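Local structure of aminoglycoside phosphotransferase (Mycobacterium smegmatis, 6EF6) at residues 203-214 / 339-350. The protein phosphorylates (S)-1-amino-2-propanol as the kinase of the aminoacetone utilization microcompartment. Numbering follows the deposited sequence.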
loop_
_atom_site.group_PDB
_atom_site.type_symbol
_atom_site.label_atom_id
_atom_site.label_comp_id
_atom_site.label_asym_id
_atom_site.label_seq_id
_atom_site.Cartn_x
_atom_site.Cartn_y
_atom_site.Cartn_z
ATOM N N LEU A 203 9.090 -10.935 -22.945
ATOM C CA LEU A 203 7.938 -10.021 -23.003
ATOM C C LEU A 203 7.983 -8.990 -21.898
ATOM O O LEU A 203 7.802 -7.793 -22.128
ATOM C CB LEU A 203 6.634 -10.810 -22.891
ATOM C CG LEU A 203 6.107 -11.397 -24.193
ATOM C CD1 LEU A 203 4.987 -12.338 -23.898
ATOM C CD2 LEU A 203 5.564 -10.269 -25.031
ATOM N N LEU A 204 8.254 -9.432 -20.688
ATOM C CA LEU A 204 8.190 -8.573 -19.529
ATOM C C LEU A 204 9.343 -7.591 -19.534
ATOM O O LEU A 204 9.195 -6.439 -19.123
ATOM C CB LEU A 204 8.136 -9.337 -18.203
ATOM C CG LEU A 204 6.867 -10.212 -18.045
ATOM C CD1 LEU A 204 7.028 -11.147 -16.883
ATOM C CD2 LEU A 204 5.638 -9.384 -17.882
ATOM N N THR A 205 10.556 -7.996 -19.984
ATOM C CA THR A 205 11.689 -7.074 -20.066
ATOM C C THR A 205 11.454 -6.021 -21.123
ATOM O O THR A 205 11.751 -4.851 -20.904
ATOM C CB THR A 205 13.016 -7.792 -20.340
ATOM O OG1 THR A 205 13.298 -8.692 -19.279
ATOM C CG2 THR A 205 14.206 -6.782 -20.440
ATOM N N ARG A 206 10.863 -6.380 -22.270
ATOM C CA ARG A 206 10.628 -5.364 -23.291
ATOM C C ARG A 206 9.649 -4.326 -22.792
ATOM O O ARG A 206 9.848 -3.132 -22.997
ATOM C CB ARG A 206 10.107 -6.069 -24.544
ATOM C CG ARG A 206 10.154 -5.203 -25.810
ATOM C CD ARG A 206 11.611 -4.926 -26.182
ATOM N NE ARG A 206 11.782 -4.344 -27.519
ATOM C CZ ARG A 206 12.679 -3.404 -27.815
ATOM N NH1 ARG A 206 13.516 -2.957 -26.888
ATOM N NH2 ARG A 206 12.789 -2.931 -29.057
ATOM N N ALA A 207 8.575 -4.769 -22.133
ATOM C CA ALA A 207 7.588 -3.849 -21.587
ATOM C C ALA A 207 8.177 -3.059 -20.439
ATOM O O ALA A 207 7.946 -1.835 -20.356
ATOM C CB ALA A 207 6.334 -4.615 -21.141
ATOM N N GLN A 208 8.987 -3.691 -19.570
ATOM C CA GLN A 208 9.686 -2.965 -18.503
ATOM C C GLN A 208 10.546 -1.854 -19.063
ATOM O O GLN A 208 10.634 -0.755 -18.485
ATOM C CB GLN A 208 10.593 -3.936 -17.732
ATOM C CG GLN A 208 11.414 -3.280 -16.662
ATOM C CD GLN A 208 12.564 -4.118 -16.256
ATOM O OE1 GLN A 208 12.588 -4.697 -15.173
ATOM N NE2 GLN A 208 13.570 -4.210 -17.104
ATOM N N ASP A 209 11.305 -2.137 -20.113
ATOM C CA ASP A 209 12.215 -1.142 -20.661
ATOM C C ASP A 209 11.457 0.032 -21.293
ATOM O O ASP A 209 11.893 1.181 -21.189
ATOM C CB ASP A 209 13.199 -1.829 -21.633
ATOM C CG ASP A 209 14.195 -2.740 -20.937
ATOM O OD1 ASP A 209 14.409 -2.700 -19.697
ATOM O OD2 ASP A 209 14.839 -3.478 -21.705
ATOM N N LEU A 210 10.319 -0.237 -21.925
ATOM C CA LEU A 210 9.443 0.827 -22.422
ATOM C C LEU A 210 8.900 1.646 -21.260
ATOM O O LEU A 210 8.955 2.886 -21.295
ATOM C CB LEU A 210 8.303 0.195 -23.254
ATOM C CG LEU A 210 7.288 1.235 -23.733
ATOM C CD1 LEU A 210 7.925 2.343 -24.553
ATOM C CD2 LEU A 210 6.200 0.510 -24.517
ATOM N N LEU A 211 8.458 0.997 -20.193
ATOM C CA LEU A 211 8.030 1.695 -18.993
ATOM C C LEU A 211 9.119 2.592 -18.454
ATOM O O LEU A 211 8.873 3.748 -18.091
ATOM C CB LEU A 211 7.620 0.675 -17.950
ATOM C CG LEU A 211 7.456 1.178 -16.516
ATOM C CD1 LEU A 211 6.268 2.110 -16.442
ATOM C CD2 LEU A 211 7.257 0.033 -15.570
ATOM N N HIS A 212 10.367 2.101 -18.399
ATOM C CA HIS A 212 11.488 2.903 -17.908
ATOM C C HIS A 212 11.635 4.168 -18.741
ATOM O O HIS A 212 11.799 5.279 -18.209
ATOM C CB HIS A 212 12.778 2.050 -17.960
ATOM C CG HIS A 212 13.902 2.588 -17.150
ATOM N ND1 HIS A 212 15.139 1.977 -17.138
ATOM C CD2 HIS A 212 14.015 3.672 -16.367
ATOM C CE1 HIS A 212 15.949 2.650 -16.350
ATOM N NE2 HIS A 212 15.304 3.698 -15.877
ATOM N N ARG A 213 11.590 4.037 -20.069
ATOM C CA ARG A 213 11.706 5.200 -20.945
ATOM C C ARG A 213 10.546 6.172 -20.730
ATOM O O ARG A 213 10.746 7.386 -20.724
ATOM C CB ARG A 213 11.768 4.762 -22.416
ATOM C CG ARG A 213 13.054 4.022 -22.793
ATOM C CD ARG A 213 12.889 3.228 -24.108
ATOM N NE ARG A 213 12.126 3.919 -25.140
ATOM C CZ ARG A 213 11.504 3.314 -26.150
ATOM N NH1 ARG A 213 10.839 4.043 -27.037
ATOM N NH2 ARG A 213 11.536 1.986 -26.274
ATOM N N LYS A 214 9.354 5.669 -20.506
ATOM C CA LYS A 214 8.209 6.543 -20.275
ATOM C C LYS A 214 8.337 7.262 -18.954
ATOM O O LYS A 214 8.027 8.452 -18.868
ATOM C CB LYS A 214 6.903 5.763 -20.360
ATOM C CG LYS A 214 6.661 5.281 -21.767
ATOM C CD LYS A 214 5.300 4.748 -22.000
ATOM C CE LYS A 214 4.159 5.693 -21.647
ATOM N NZ LYS A 214 4.161 6.967 -22.426
ATOM N N CYS A 339 2.234 -11.236 -18.594
ATOM C CA CYS A 339 2.640 -11.268 -19.986
ATOM C C CYS A 339 1.539 -10.774 -20.914
ATOM O O CYS A 339 1.830 -10.086 -21.916
ATOM C CB CYS A 339 3.090 -12.672 -20.378
ATOM S SG CYS A 339 4.635 -13.174 -19.610
ATOM N N ALA A 340 0.281 -11.146 -20.657
ATOM C CA ALA A 340 -0.829 -10.636 -21.438
ATOM C C ALA A 340 -0.893 -9.116 -21.346
ATOM O O ALA A 340 -1.086 -8.439 -22.377
ATOM C CB ALA A 340 -2.130 -11.314 -21.008
ATOM N N LEU A 341 -0.731 -8.569 -20.143
ATOM C CA LEU A 341 -0.692 -7.122 -19.971
ATOM C C LEU A 341 0.497 -6.522 -20.716
ATOM O O LEU A 341 0.364 -5.473 -21.378
ATOM C CB LEU A 341 -0.646 -6.804 -18.485
ATOM C CG LEU A 341 -1.931 -7.112 -17.726
ATOM C CD1 LEU A 341 -1.695 -7.014 -16.239
ATOM C CD2 LEU A 341 -3.099 -6.206 -18.174
ATOM N N ALA A 342 1.670 -7.141 -20.631
ATOM C CA ALA A 342 2.867 -6.652 -21.306
ATOM C C ALA A 342 2.647 -6.564 -22.809
ATOM O O ALA A 342 3.065 -5.585 -23.443
ATOM C CB ALA A 342 4.044 -7.529 -20.967
ATOM N N GLU A 343 1.990 -7.571 -23.410
ATOM C CA GLU A 343 1.766 -7.529 -24.839
ATOM C C GLU A 343 0.863 -6.363 -25.227
ATOM O O GLU A 343 1.082 -5.697 -26.243
ATOM C CB GLU A 343 1.198 -8.858 -25.329
ATOM C CG GLU A 343 1.045 -8.912 -26.840
ATOM C CD GLU A 343 -0.252 -9.595 -27.226
ATOM O OE1 GLU A 343 -1.332 -9.016 -26.968
ATOM O OE2 GLU A 343 -0.192 -10.723 -27.754
ATOM N N ARG A 344 -0.179 -6.119 -24.423
ATOM C CA ARG A 344 -1.068 -4.994 -24.678
ATOM C C ARG A 344 -0.327 -3.664 -24.517
ATOM O O ARG A 344 -0.497 -2.741 -25.325
ATOM C CB ARG A 344 -2.264 -5.088 -23.729
ATOM C CG ARG A 344 -3.176 -6.247 -24.148
ATOM C CD ARG A 344 -4.229 -6.640 -23.122
ATOM N NE ARG A 344 -4.693 -8.015 -23.342
ATOM C CZ ARG A 344 -5.167 -8.816 -22.390
ATOM N NH1 ARG A 344 -5.556 -10.053 -22.690
ATOM N NH2 ARG A 344 -5.243 -8.390 -21.136
ATOM N N TYR A 345 0.538 -3.569 -23.500
ATOM C CA TYR A 345 1.339 -2.367 -23.262
ATOM C C TYR A 345 2.255 -2.094 -24.446
ATOM O O TYR A 345 2.299 -0.977 -24.978
ATOM C CB TYR A 345 2.117 -2.580 -21.974
ATOM C CG TYR A 345 2.813 -1.359 -21.434
ATOM C CD1 TYR A 345 2.134 -0.355 -20.805
ATOM C CD2 TYR A 345 4.209 -1.244 -21.515
ATOM C CE1 TYR A 345 2.796 0.725 -20.269
ATOM C CE2 TYR A 345 4.874 -0.188 -21.028
ATOM C CZ TYR A 345 4.215 0.863 -20.406
ATOM O OH TYR A 345 4.897 1.917 -19.897
ATOM N N LEU A 346 2.928 -3.135 -24.936
ATOM C CA LEU A 346 3.853 -2.963 -26.046
ATOM C C LEU A 346 3.149 -2.597 -27.337
ATOM O O LEU A 346 3.613 -1.721 -28.082
ATOM C CB LEU A 346 4.640 -4.243 -26.240
ATOM C CG LEU A 346 5.697 -4.517 -25.176
ATOM C CD1 LEU A 346 6.219 -5.941 -25.324
ATOM C CD2 LEU A 346 6.865 -3.570 -25.307
ATOM N N SER A 347 1.997 -3.235 -27.608
ATOM C CA SER A 347 1.291 -2.978 -28.862
ATOM C C SER A 347 0.638 -1.612 -28.920
ATOM O O SER A 347 0.317 -1.150 -30.020
ATOM C CB SER A 347 0.271 -4.085 -29.156
ATOM O OG SER A 347 -0.791 -4.058 -28.190
ATOM N N SER A 348 0.474 -0.949 -27.785
ATOM C CA SER A 348 -0.098 0.394 -27.738
ATOM C C SER A 348 0.943 1.456 -27.417
ATOM O O SER A 348 0.586 2.584 -27.118
ATOM C CB SER A 348 -1.224 0.408 -26.694
ATOM O OG SER A 348 -0.650 0.234 -25.401
ATOM N N ASP A 349 2.234 1.122 -27.502
ATOM C CA ASP A 349 3.296 2.067 -27.177
ATOM C C ASP A 349 3.147 2.604 -25.759
ATOM O O ASP A 349 3.466 3.755 -25.470
ATOM C CB ASP A 349 3.390 3.198 -28.198
ATOM C CG ASP A 349 4.703 3.935 -28.119
ATOM O OD1 ASP A 349 5.717 3.301 -27.762
ATOM O OD2 ASP A 349 4.724 5.140 -28.420
ATOM N N GLY A 350 2.688 1.763 -24.873
ATOM C CA GLY A 350 2.544 2.074 -23.477
ATOM C C GLY A 350 1.288 2.788 -23.092
ATOM O O GLY A 350 1.178 3.206 -21.939
HETATM O O HOH W 1 4.387 6.362 -25.204
#
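Water 1 joins Lys214 to Asp349. Lys214 NZ donates to it at 2.9 Å, and it donates to the backbone oxygen of Asp349. Bends at chi3 and chi4 fold the lysine chain toward this water. Its CD lies 3.5 Å from Tyr345 OH, the two side chains running past each other in opposite directions. Tyr345 is a knob in a hole formed by Ala207, Leu210, Leu211 and Lys214. With CG anti to the backbone N (chi1 -170°), the ring points across the interface, and its CE2 lies 3.8 Å from Leu210 CD2. Gly350 CA covers one ring face near the rim. Asp349, with positive phi, is the C-prime residue of a Schellman motif. Its two bonds, Gly350 N to Tyr345 O and Asp349 N to Leu346 O, end helix 325-347. A second knob, Leu346, sits among Leu203, Arg206, Ala207 and Leu210, its CD2 3.7 Å from Arg206 CG. Two small residues meet between the helices, Ala207 CB to Ala342 CB at 3.7 Å. At the other end Leu204 CG packs on Cys339 SG at 4.0 Å. The helical segments 203-214 and 339-347 cross at 46°; they belong to helices 198-218 and 325-347. Helix 303-320 flanks them, with Ser305 hydrogen-bonded to Tyr345 OH and Phe308 touching Ala207.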